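PDB 5DH0: siderophore periplasmic binding protein from Thermobifida fusca, which probably binds ferric siderophores of the fuscachelin type outside the membrane and delivers them to an ABC transporter for iron uptake. Local coordinates for residues T186-V191 with E303-G308; G208-T213 with A293-V298. One frame throughout, in Å; residues are numbered along the deposited sequence.

Contact 1: residues T186-V191 with E303-G308; sequences TTFALV and EEVLKG
The ring of F188 meets L306 and V305 edge-on, reaching from its strand to the last turn of the helix. Its far corner does the touching: F188 CZ lies 3.8 Å from L306 CD2, and the two side chains cross at about a right angle. Next to that corner, F188 CE2 comes to 4.4 Å from V305 CG1. Both methyl groups sit near the plane of the ring.

The ring bridges backbones that stay 10.6 Å apart between F188 CA and V305 CA. F188 and V305 both leave their backbones toward the opposite segment, whereas L306 starts off along the helix flank and reaches the phenyl through its CD2 branch, its CG set anti to the carbonyl carbon (chi1 -68°). The contact is small, 104 Å² in all, and wholly apolar; all three of the side chains that touch are buried in the folded protein.

The strand 187-193 belongs to the mixed sheet and pairs in parallel with 246-250, whose F248 touches both F188 and V305. V305 also rests on H282 of strand 281-284, the next strand beyond 246-250. The last turn of helix 292-307 thus packs on this sheet, and I175 of helix 158-178 also touches L306.

Contact 2: residues G208-T213 with A293-V298; sequences GEILHT and AQANIV
I210 and V298 join two helices of the second lobe in a periplasmic binding protein whose long helix 158-178 runs between the lobes, as in the siderophore-binding members of this family. Burial of branched aliphatic side chains between helices is the general rule at work, and here I210 alone makes the contact from 208-213. The terminal methyl I210 CD1 lies 3.9 Å from V298 CG1. The other branch, I210 CG2, approaches the same methyl at 4.0 Å, so V298 CG1 rests against both methyls of the isoleucine. A295 adds its single methyl beside it, its CB 4.1 Å from I210 CD1.

The torsions explain this reach. I210 places CG1 anti to the carbonyl carbon (chi1 -73°) and then extends, with chi2 at 161°, which carries CD1 across to the other helix. V298 answers with CG1 anti to its backbone N. The small side chain of A295 is consistent with the close approach, 7.4 Å between I210 CA and A295 CA.

In the next shell, R145 of helix 142-154 touches both I210 and A295 and forms a salt bridge with E209, while F168 of helix 158-178 packs on A295. N296, which leaves the backbone away from helix 206-213, is hydrogen-bonded through ND2 to E164 of helix 158-178. Helix 292-307 is thereby fixed against 158-178 while it receives I210.

At the end of the shorter helix, E209 O accepts two bonds from T213, from opposite faces of its carbonyl plane: the backbone N at 2.7 Å and the hydroxyl OG1 at 2.8 Å, the latter 38° out of that plane.

Contacts 1 and 2 load the same helix, 292-307, near its two ends: 303-308 meets a strand of the mixed sheet, 293-298 meets the short helix 206-213. Both are buried and join by apolar packing, but contact 2 lies nearer the centre of the chain, about 9 Å against 18 Å between centres. An aromatic edge spans the wide sheet-to-helix gap in one; aliphatic branches serve the closer helix pair in the other. Polar surroundings also differ: beside contact 1, T187 N is hydrogen-bonded to D245 OD2, whereas beside contact 2 E209 pairs with R145. The two meet directly, F188 CG being 4.0 Å from L211 CD2, which makes them neighbouring parts of one hydrophobic core.

Contact 1: residues T186-V191 with E303-G308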
loop_
_atom_site.group_PDB
_atom_site.type_symbol
_atom_site.label_atom_id
_atom_site.label_comp_id
_atom_site.label_asym_id
_atom_site.label_seq_id
_atom_site.Cartn_x
_atom_site.Cartn_y
_atom_site.Cartn_z
ATOM N N THR A 186 1.809 -8.964 -5.021
ATOM C CA THR A 186 0.992 -9.405 -3.893
ATOM C C THR A 186 1.262 -8.616 -2.609
ATOM O O THR A 186 2.399 -8.518 -2.148
ATOM C CB THR A 186 1.218 -10.910 -3.588
ATOM O OG1 THR A 186 1.148 -11.672 -4.802
ATOM C CG2 THR A 186 0.178 -11.431 -2.570
ATOM N N THR A 187 0.207 -8.063 -2.032
ATOM C CA THR A 187 0.301 -7.438 -0.724
ATOM C C THR A 187 -0.083 -8.441 0.365
ATOM O O THR A 187 -1.167 -9.024 0.321
ATOM C CB THR A 187 -0.597 -6.209 -0.643
ATOM O OG1 THR A 187 -0.205 -5.282 -1.663
ATOM C CG2 THR A 187 -0.478 -5.540 0.726
ATOM N N PHE A 188 0.824 -8.649 1.321
ATOM C CA PHE A 188 0.606 -9.557 2.449
ATOM C C PHE A 188 0.209 -8.844 3.732
ATOM O O PHE A 188 0.446 -7.642 3.898
ATOM C CB PHE A 188 1.866 -10.374 2.724
ATOM C CG PHE A 188 2.167 -11.371 1.670
ATOM C CD1 PHE A 188 2.832 -10.996 0.513
ATOM C CD2 PHE A 188 1.775 -12.689 1.822
ATOM C CE1 PHE A 188 3.094 -11.923 -0.469
ATOM C CE2 PHE A 188 2.041 -13.615 0.842
ATOM C CZ PHE A 188 2.703 -13.231 -0.306
ATOM N N ALA A 189 -0.382 -9.598 4.653
ATOM C CA ALA A 189 -0.632 -9.100 6.002
ATOM C C ALA A 189 -0.547 -10.252 6.977
ATOM O O ALA A 189 -1.039 -11.347 6.693
ATOM C CB ALA A 189 -1.970 -8.426 6.093
ATOM N N LEU A 190 0.105 -10.011 8.113
ATOM C CA LEU A 190 0.167 -10.995 9.178
ATOM C C LEU A 190 -0.558 -10.453 10.411
ATOM O O LEU A 190 -0.215 -9.387 10.946
ATOM C CB LEU A 190 1.607 -11.360 9.513
ATOM C CG LEU A 190 1.672 -12.220 10.775
ATOM C CD1 LEU A 190 0.893 -13.529 10.595
ATOM C CD2 LEU A 190 3.112 -12.479 11.193
ATOM N N VAL A 191 -1.581 -11.186 10.848
ATOM C CA VAL A 191 -2.441 -10.709 11.927
ATOM C C VAL A 191 -2.511 -11.712 13.061
ATOM O O VAL A 191 -2.278 -12.903 12.843
ATOM C CB VAL A 191 -3.886 -10.417 11.425
ATOM C CG1 VAL A 191 -3.883 -9.402 10.252
ATOM C CG2 VAL A 191 -4.601 -11.713 11.038
ATOM N N GLU A 303 6.287 -19.765 0.665
ATOM C CA GLU A 303 6.452 -20.296 -0.702
ATOM C C GLU A 303 5.215 -21.094 -1.133
ATOM O O GLU A 303 4.708 -20.913 -2.236
ATOM C CB GLU A 303 7.720 -21.169 -0.830
ATOM N N GLU A 304 4.717 -21.955 -0.252
ATOM C CA GLU A 304 3.500 -22.708 -0.535
ATOM C C GLU A 304 2.319 -21.805 -0.941
ATOM O O GLU A 304 1.559 -22.144 -1.854
ATOM C CB GLU A 304 3.127 -23.558 0.678
ATOM C CG GLU A 304 2.002 -24.565 0.440
ATOM C CD GLU A 304 2.442 -25.792 -0.373
ATOM O OE1 GLU A 304 3.581 -25.820 -0.902
ATOM O OE2 GLU A 304 1.640 -26.747 -0.465
ATOM N N VAL A 305 2.173 -20.651 -0.292
ATOM C CA VAL A 305 1.125 -19.710 -0.675
ATOM C C VAL A 305 1.387 -19.094 -2.046
ATOM O O VAL A 305 0.481 -18.996 -2.881
ATOM C CB VAL A 305 0.971 -18.576 0.356
ATOM C CG1 VAL A 305 0.176 -17.407 -0.228
ATOM C CG2 VAL A 305 0.286 -19.101 1.600
ATOM N N LEU A 306 2.628 -18.673 -2.265
ATOM C CA LEU A 306 3.027 -18.077 -3.532
ATOM C C LEU A 306 2.725 -18.995 -4.732
ATOM O O LEU A 306 2.282 -18.517 -5.775
ATOM C CB LEU A 306 4.513 -17.717 -3.480
ATOM C CG LEU A 306 4.860 -16.580 -2.510
ATOM C CD1 LEU A 306 6.351 -16.526 -2.226
ATOM C CD2 LEU A 306 4.407 -15.252 -3.063
ATOM N N LYS A 307 2.948 -20.301 -4.571
ATOM C CA LYS A 307 2.665 -21.290 -5.624
ATOM C C LYS A 307 1.208 -21.235 -6.101
ATOM O O LYS A 307 0.929 -21.423 -7.282
ATOM C CB LYS A 307 2.985 -22.708 -5.140
ATOM C CG LYS A 307 4.455 -23.106 -5.193
ATOM C CD LYS A 307 4.649 -24.545 -4.702
ATOM C CE LYS A 307 6.073 -24.795 -4.196
ATOM N NZ LYS A 307 6.317 -26.226 -3.828
ATOM N N GLY A 308 0.278 -20.995 -5.183
ATOM C CA GLY A 308 -1.116 -20.828 -5.555
ATOM C C GLY A 308 -1.413 -19.397 -5.970
ATOM O O GLY A 308 -2.568 -19.027 -6.175
#

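Contact 2: residues G208-T213 with A293-V298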
loop_
_atom_site.group_PDB
_atom_site.type_symbol
_atom_site.label_atom_id
_atom_site.label_comp_id
_atom_site.label_asym_id
_atom_site.label_seq_id
_atom_site.Cartn_x
_atom_site.Cartn_y
_atom_site.Cartn_z
ATOM N N GLY A 208 6.383 -10.951 10.209
ATOM C CA GLY A 208 6.370 -9.736 9.409
ATOM C C GLY A 208 7.779 -9.375 8.939
ATOM O O GLY A 208 7.987 -8.889 7.829
ATOM N N GLU A 209 8.751 -9.616 9.809
ATOM C CA GLU A 209 10.133 -9.349 9.496
ATOM C C GLU A 209 10.645 -10.333 8.440
ATOM O O GLU A 209 11.430 -9.953 7.576
ATOM C CB GLU A 209 10.991 -9.410 10.756
ATOM C CG GLU A 209 12.327 -8.717 10.588
ATOM C CD GLU A 209 13.463 -9.684 10.231
ATOM O OE1 GLU A 209 13.183 -10.899 10.094
ATOM O OE2 GLU A 209 14.633 -9.228 10.091
ATOM N N ILE A 210 10.174 -11.578 8.487
ATOM C CA ILE A 210 10.579 -12.559 7.482
ATOM C C ILE A 210 9.983 -12.248 6.122
ATOM O O ILE A 210 10.674 -12.335 5.106
ATOM C CB ILE A 210 10.212 -13.986 7.905
ATOM C CG1 ILE A 210 11.149 -14.416 9.026
ATOM C CG2 ILE A 210 10.403 -14.945 6.743
ATOM C CD1 ILE A 210 10.633 -15.552 9.819
ATOM N N LEU A 211 8.716 -11.855 6.094
ATOM C CA LEU A 211 8.116 -11.390 4.850
ATOM C C LEU A 211 8.898 -10.193 4.312
ATOM O O LEU A 211 9.164 -10.109 3.113
ATOM C CB LEU A 211 6.650 -11.019 5.050
ATOM C CG LEU A 211 5.681 -12.199 5.065
ATOM C CD1 LEU A 211 4.408 -11.822 5.803
ATOM C CD2 LEU A 211 5.368 -12.620 3.637
ATOM N N HIS A 212 9.269 -9.275 5.201
ATOM C CA HIS A 212 10.029 -8.103 4.793
ATOM C C HIS A 212 11.416 -8.513 4.255
ATOM O O HIS A 212 11.820 -8.087 3.180
ATOM C CB HIS A 212 10.162 -7.128 5.959
ATOM C CG HIS A 212 10.848 -5.845 5.605
ATOM N ND1 HIS A 212 10.317 -4.932 4.712
ATOM C CD2 HIS A 212 12.020 -5.312 6.033
ATOM C CE1 HIS A 212 11.134 -3.898 4.604
ATOM N NE2 HIS A 212 12.177 -4.106 5.391
ATOM N N THR A 213 12.123 -9.361 4.994
ATOM C CA THR A 213 13.440 -9.839 4.588
ATOM C C THR A 213 13.407 -10.508 3.202
ATOM O O THR A 213 14.353 -10.446 2.441
ATOM C CB THR A 213 13.976 -10.817 5.639
ATOM O OG1 THR A 213 14.111 -10.124 6.886
ATOM C CG2 THR A 213 15.317 -11.396 5.238
ATOM N N ALA A 293 15.701 -22.625 12.241
ATOM C CA ALA A 293 14.834 -23.726 11.816
ATOM C C ALA A 293 13.365 -23.300 11.785
ATOM O O ALA A 293 12.611 -23.664 10.881
ATOM C CB ALA A 293 15.024 -24.931 12.728
ATOM N N GLN A 294 12.954 -22.511 12.768
ATOM C CA GLN A 294 11.584 -22.009 12.784
ATOM C C GLN A 294 11.399 -21.032 11.633
ATOM O O GLN A 294 10.411 -21.109 10.895
ATOM C CB GLN A 294 11.254 -21.345 14.125
ATOM C CG GLN A 294 10.957 -22.340 15.223
ATOM C CD GLN A 294 10.615 -21.672 16.534
ATOM O OE1 GLN A 294 10.217 -20.500 16.565
ATOM N NE2 GLN A 294 10.735 -22.421 17.626
ATOM N N ALA A 295 12.359 -20.121 11.475
ATOM C CA ALA A 295 12.350 -19.183 10.356
ATOM C C ALA A 295 12.264 -19.916 9.005
ATOM O O ALA A 295 11.591 -19.449 8.083
ATOM C CB ALA A 295 13.578 -18.290 10.401
ATOM N N ASN A 296 12.906 -21.075 8.888
ATOM C CA ASN A 296 12.775 -21.842 7.642
ATOM C C ASN A 296 11.375 -22.431 7.443
ATOM O O ASN A 296 10.848 -22.429 6.335
ATOM C CB ASN A 296 13.838 -22.951 7.570
ATOM C CG ASN A 296 15.170 -22.442 7.021
ATOM O OD1 ASN A 296 15.211 -21.842 5.955
ATOM N ND2 ASN A 296 16.256 -22.672 7.751
ATOM N N ILE A 297 10.747 -22.906 8.514
ATOM C CA ILE A 297 9.364 -23.399 8.414
ATOM C C ILE A 297 8.423 -22.291 7.956
ATOM O O ILE A 297 7.540 -22.520 7.133
ATOM C CB ILE A 297 8.910 -23.991 9.751
ATOM C CG1 ILE A 297 9.667 -25.304 9.974
ATOM C CG2 ILE A 297 7.392 -24.191 9.795
ATOM C CD1 ILE A 297 9.714 -25.734 11.405
ATOM N N VAL A 298 8.647 -21.077 8.442
ATOM C CA VAL A 298 7.886 -19.921 7.967
ATOM C C VAL A 298 8.067 -19.651 6.457
ATOM O O VAL A 298 7.078 -19.438 5.748
ATOM C CB VAL A 298 8.266 -18.650 8.763
ATOM C CG1 VAL A 298 7.653 -17.422 8.134
ATOM C CG2 VAL A 298 7.812 -18.789 10.200
#